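Local coordinates for hypothetical protein (Geobacillus stearothermophilus, PDB 1SFS), which is of unknown function but belongs to the Rv2525c-like, glycoside hydrolase-like family and may be a bacterial lysozyme, at residues N174-V177 and A178-V182; V214-Y217 and G218-A221. One frame throughout, in Å; residues are numbered along the deposited sequence. Where two conformers were deposited one is given.

In the fold
Both contacts are local, each made within one continuous run of chain, and they follow in series without nesting or crossing. Interaction 1 comes first: after helix 163-173 the chain turns at Asn174, makes the short helix 176-180 and enters strand 182-185, which pairs with strand 151-156. Interaction 2 opens later, at the end of strand 211-218, the neighbour of strand 182-185 in the sheet, and passes into the loop that leads to the antiparallel strand 227-231. The centres of interactions 1 and 2 lie about 24 Å apart, and the nearest atoms of interactions 1 and 2 about 5 Å, without touching. The first lies in a helix-to-strand connection, the second at a strand end and its loop.

Interaction 1: N174-V177 and A178-V182; sequences NNQV and AVQAV
Gln176 and Gln180, one turn apart on the short helix 176-180, lie side by side and point the same way. Gln180 NE2 donates to Gln176 OE1 at 2.8 Å, the N-H...O angle a nearly straight 176°. The oxygen sits in the amide plane of Gln180, the donor arrives almost head-on to the Gln176 carbonyl, and the two amides are nearly coplanar. Each chain starts with CG anti to its own carbonyl carbon and then bends at chi2 (-70° in Gln176, -59° in Gln180), which folds both amides along the helix surface. Beneath them Gln180 N bonds to Gln176 O at 2.8 Å, and Gln180 CG rests 3.3 Å from that same oxygen. With an alanine in place of Gln180, Gln176 OE1 is likely to lose its side-chain donor and the Gln176 amide to become freer to turn. On this more open side, where Gln176 and Val179 are exposed, Val179 CB lies 3.6 Å from Gln176 OE1; Gln180 is partly sheltered by Tyr146 and Pro152. The buried side is tight: Val177 and Ala178 pack against Tyr167 and Val171 of helix 163-173, and Ala181 CB comes 3.1 Å from Val177 O, whose backbone bond to Ala181 N closes the last turn. Gln180 O accepts a hydrogen bond from Arg151 NE, and Ala181 O one from Asn211 ND2. At the start, Asn174 OD1 accepts from Gln176 N at 3.1 Å, the donor standing above the carbonyl plane. This short helix, capped by the Asn174 side chain, is the last helical piece of a beta-alpha-beta crossover from strand 151-156 to the parallel strand 182-185.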
loop_
_atom_site.group_PDB
_atom_site.type_symbol
_atom_site.label_atom_id
_atom_site.label_comp_id
_atom_site.label_asym_id
_atom_site.label_seq_id
_atom_site.Cartn_x
_atom_site.Cartn_y
_atom_site.Cartn_z
ATOM N N ASN A 174 11.572 4.985 18.394
ATOM C CA ASN A 174 10.477 5.933 18.464
ATOM C C ASN A 174 9.173 5.165 18.380
ATOM O O ASN A 174 8.778 4.743 17.266
ATOM C CB ASN A 174 10.570 6.977 17.380
ATOM C CG ASN A 174 9.414 7.992 17.408
ATOM O OD1 ASN A 174 8.605 8.000 18.362
ATOM N ND2 ASN A 174 9.341 8.815 16.421
ATOM N N ASN A 175 8.471 5.016 19.487
ATOM C CA ASN A 175 7.279 4.233 19.474
ATOM C C ASN A 175 6.211 4.766 18.534
ATOM O O ASN A 175 5.330 4.036 18.146
ATOM C CB ASN A 175 6.741 4.129 20.912
ATOM C CG ASN A 175 5.548 3.187 20.902
ATOM O OD1 ASN A 175 5.765 1.977 20.657
ATOM N ND2 ASN A 175 4.420 3.787 21.182
ATOM N N GLN A 176 6.256 6.056 18.176
ATOM C CA GLN A 176 5.296 6.585 17.196
ATOM C C GLN A 176 5.352 5.885 15.854
ATOM O O GLN A 176 4.367 5.947 15.105
ATOM C CB GLN A 176 5.510 8.085 16.991
ATOM C CG GLN A 176 5.047 8.815 18.234
ATOM C CD GLN A 176 3.558 8.783 18.400
ATOM O OE1 GLN A 176 2.740 8.697 17.491
ATOM N NE2 GLN A 176 3.174 8.824 19.660
ATOM N N VAL A 177 6.443 5.220 15.506
ATOM C CA VAL A 177 6.452 4.440 14.264
ATOM C C VAL A 177 5.358 3.401 14.334
ATOM O O VAL A 177 4.630 3.165 13.345
ATOM C CB VAL A 177 7.860 3.873 14.007
ATOM C CG1 VAL A 177 7.822 2.885 12.854
ATOM C CG2 VAL A 177 8.864 4.993 13.782
ATOM N N ALA A 178 5.216 2.709 15.461
ATOM C CA ALA A 178 4.208 1.679 15.621
ATOM C C ALA A 178 2.829 2.289 15.747
ATOM O O ALA A 178 1.849 1.661 15.326
ATOM C CB ALA A 178 4.494 0.817 16.816
ATOM N N VAL A 179 2.683 3.464 16.361
ATOM C CA VAL A 179 1.395 4.101 16.500
ATOM C C VAL A 179 0.881 4.555 15.141
ATOM O O VAL A 179 -0.277 4.343 14.784
ATOM C CB VAL A 179 1.473 5.279 17.488
ATOM C CG1 VAL A 179 0.140 6.007 17.578
ATOM C CG2 VAL A 179 1.916 4.790 18.868
ATOM N N GLN A 180 1.714 5.247 14.405
ATOM C CA GLN A 180 1.293 5.924 13.168
ATOM C C GLN A 180 1.312 5.020 11.974
ATOM O O GLN A 180 0.450 5.136 11.094
ATOM C CB GLN A 180 2.180 7.152 12.886
ATOM C CG GLN A 180 2.184 8.225 14.002
ATOM C CD GLN A 180 0.867 8.820 14.358
ATOM O OE1 GLN A 180 0.060 9.011 13.464
ATOM N NE2 GLN A 180 0.667 9.168 15.605
ATOM N N ALA A 181 2.321 4.180 11.791
ATOM C CA ALA A 181 2.441 3.414 10.561
ATOM C C ALA A 181 1.403 2.312 10.479
ATOM O O ALA A 181 1.060 1.656 11.471
ATOM C CB ALA A 181 3.821 2.806 10.405
ATOM N N VAL A 182 0.945 2.059 9.261
ATOM C CA VAL A 182 0.112 0.924 8.915
ATOM C C VAL A 182 0.852 0.069 7.910
ATOM O O VAL A 182 1.374 0.601 6.929
ATOM C CB VAL A 182 -1.254 1.380 8.382
ATOM C CG1 VAL A 182 -2.085 0.215 7.919
ATOM C CG2 VAL A 182 -1.978 2.194 9.433
#

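Interaction 2: V214-Y217 and G218-A221; sequences VWQY and GRDA
Gln216 and Arg219 meet across a classic beta bulge, in which Tyr217 and Gly218 both face Thr228 of the antiparallel strand 227-231. Arg219 NE donates to Gln216 OE1 at 3.0 Å with a nearly linear N-H...O angle of 174°. The oxygen lies at the edge of the guanidinium, in its plane, yet the donor stands above the amide plane of Gln216, and the two flat groups are turned 88° apart. Gln216 reaches out with CG anti to the backbone N (chi1 -167°) and an extended chain, while Arg219, straight from CG to NE, crosses it at about a right angle and lays its CG 3.6 Å from Gln216 OE1. Closer to the backbone, Gln216 CG lies 3.7 Å from Gly218 O. In the next shell Tyr155 OH bonds both Gln216 OE1 and Arg219 NH2, so the amide oxygen is held by two partners, and Asp33 OD2 takes Gln216 NE2, fixing which way the buried amide faces. The Tyr217 side chain leaves from the other side of the strand; its hydroxyl is hydrogen-bonded to Thr193 OG1 and Trp30 NE1. Further back along the strand, Trp215 is anchored through NE1 to Pro188 O. One face of its indole carries Tyr217 CB, which sits over the ring centre, 3.5 Å above its plane.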
loop_
_atom_site.group_PDB
_atom_site.type_symbol
_atom_site.label_atom_id
_atom_site.label_comp_id
_atom_site.label_asym_id
_atom_site.label_seq_id
_atom_site.Cartn_x
_atom_site.Cartn_y
_atom_site.Cartn_z
ATOM N N VAL A 214 -3.494 -4.608 6.032
ATOM C CA VAL A 214 -3.680 -5.047 4.658
ATOM C C VAL A 214 -2.804 -6.255 4.424
ATOM O O VAL A 214 -1.694 -6.318 4.958
ATOM C CB VAL A 214 -3.386 -3.956 3.601
ATOM C CG1 VAL A 214 -4.231 -4.186 2.357
ATOM C CG2 VAL A 214 -3.548 -2.547 4.154
ATOM N N TRP A 215 -3.242 -7.180 3.576
ATOM C CA TRP A 215 -2.527 -8.394 3.276
ATOM C C TRP A 215 -2.667 -8.691 1.778
ATOM O O TRP A 215 -3.796 -8.960 1.314
ATOM C CB TRP A 215 -3.107 -9.556 4.083
ATOM C CG TRP A 215 -2.465 -10.867 3.815
ATOM C CD1 TRP A 215 -1.195 -11.144 3.435
ATOM C CD2 TRP A 215 -3.100 -12.151 3.909
ATOM N NE1 TRP A 215 -1.007 -12.482 3.294
ATOM C CE2 TRP A 215 -2.174 -13.128 3.572
ATOM C CE3 TRP A 215 -4.406 -12.541 4.233
ATOM C CZ2 TRP A 215 -2.490 -14.489 3.557
ATOM C CZ3 TRP A 215 -4.733 -13.887 4.216
ATOM C CH2 TRP A 215 -3.778 -14.833 3.882
ATOM N N GLN A 216 -1.586 -8.688 1.041
ATOM C CA GLN A 216 -1.575 -9.129 -0.361
ATOM C C GLN A 216 -1.383 -10.651 -0.328
ATOM O O GLN A 216 -0.266 -11.126 -0.140
ATOM C CB GLN A 216 -0.521 -8.427 -1.157
ATOM C CG GLN A 216 -0.699 -8.635 -2.658
ATOM C CD GLN A 216 0.429 -7.982 -3.384
ATOM O OE1 GLN A 216 1.579 -8.430 -3.210
ATOM N NE2 GLN A 216 0.140 -6.940 -4.136
ATOM N N TYR A 217 -2.470 -11.393 -0.488
ATOM C CA TYR A 217 -2.385 -12.832 -0.377
ATOM C C TYR A 217 -2.141 -13.550 -1.693
ATOM O O TYR A 217 -1.851 -14.751 -1.698
ATOM C CB TYR A 217 -3.629 -13.386 0.331
ATOM C CG TYR A 217 -4.882 -13.349 -0.467
ATOM C CD1 TYR A 217 -5.248 -14.404 -1.270
ATOM C CD2 TYR A 217 -5.797 -12.313 -0.392
ATOM C CE1 TYR A 217 -6.422 -14.395 -2.002
ATOM C CE2 TYR A 217 -6.967 -12.279 -1.108
ATOM C CZ TYR A 217 -7.300 -13.341 -1.923
ATOM O OH TYR A 217 -8.468 -13.307 -2.629
ATOM N N GLY A 218 -2.227 -12.820 -2.810
ATOM C CA GLY A 218 -1.917 -13.399 -4.082
ATOM C C GLY A 218 -1.514 -12.350 -5.090
ATOM O O GLY A 218 -1.999 -11.208 -5.031
ATOM N N ARG A 219 -0.650 -12.714 -6.027
ATOM C CA ARG A 219 -0.241 -11.841 -7.113
ATOM C C ARG A 219 -0.654 -12.453 -8.440
ATOM O O ARG A 219 -0.635 -13.691 -8.608
ATOM C CB ARG A 219 1.286 -11.580 -7.101
ATOM C CG ARG A 219 1.736 -10.737 -5.941
ATOM C CD ARG A 219 3.252 -10.546 -6.010
ATOM N NE ARG A 219 3.706 -9.668 -4.958
ATOM C CZ ARG A 219 5.014 -9.471 -4.724
ATOM N NH1 ARG A 219 6.016 -10.035 -5.380
ATOM N NH2 ARG A 219 5.295 -8.634 -3.744
ATOM N N ASP A 220 -1.007 -11.575 -9.369
ATOM C CA ASP A 220 -1.189 -11.778 -10.796
ATOM C C ASP A 220 -2.214 -12.867 -11.083
ATOM O O ASP A 220 -1.945 -14.023 -11.505
ATOM C CB ASP A 220 0.153 -12.115 -11.445
ATOM C CG ASP A 220 1.179 -11.001 -11.398
ATOM O OD1 ASP A 220 0.844 -9.807 -11.294
ATOM O OD2 ASP A 220 2.382 -11.359 -11.442
ATOM N N ALA A 221 -3.475 -12.532 -10.839
ATOM C CA ALA A 221 -4.621 -13.409 -10.947
ATOM C C ALA A 221 -4.878 -14.008 -12.307
ATOM O O ALA A 221 -5.644 -14.975 -12.378
ATOM C CB ALA A 221 -5.880 -12.654 -10.528
#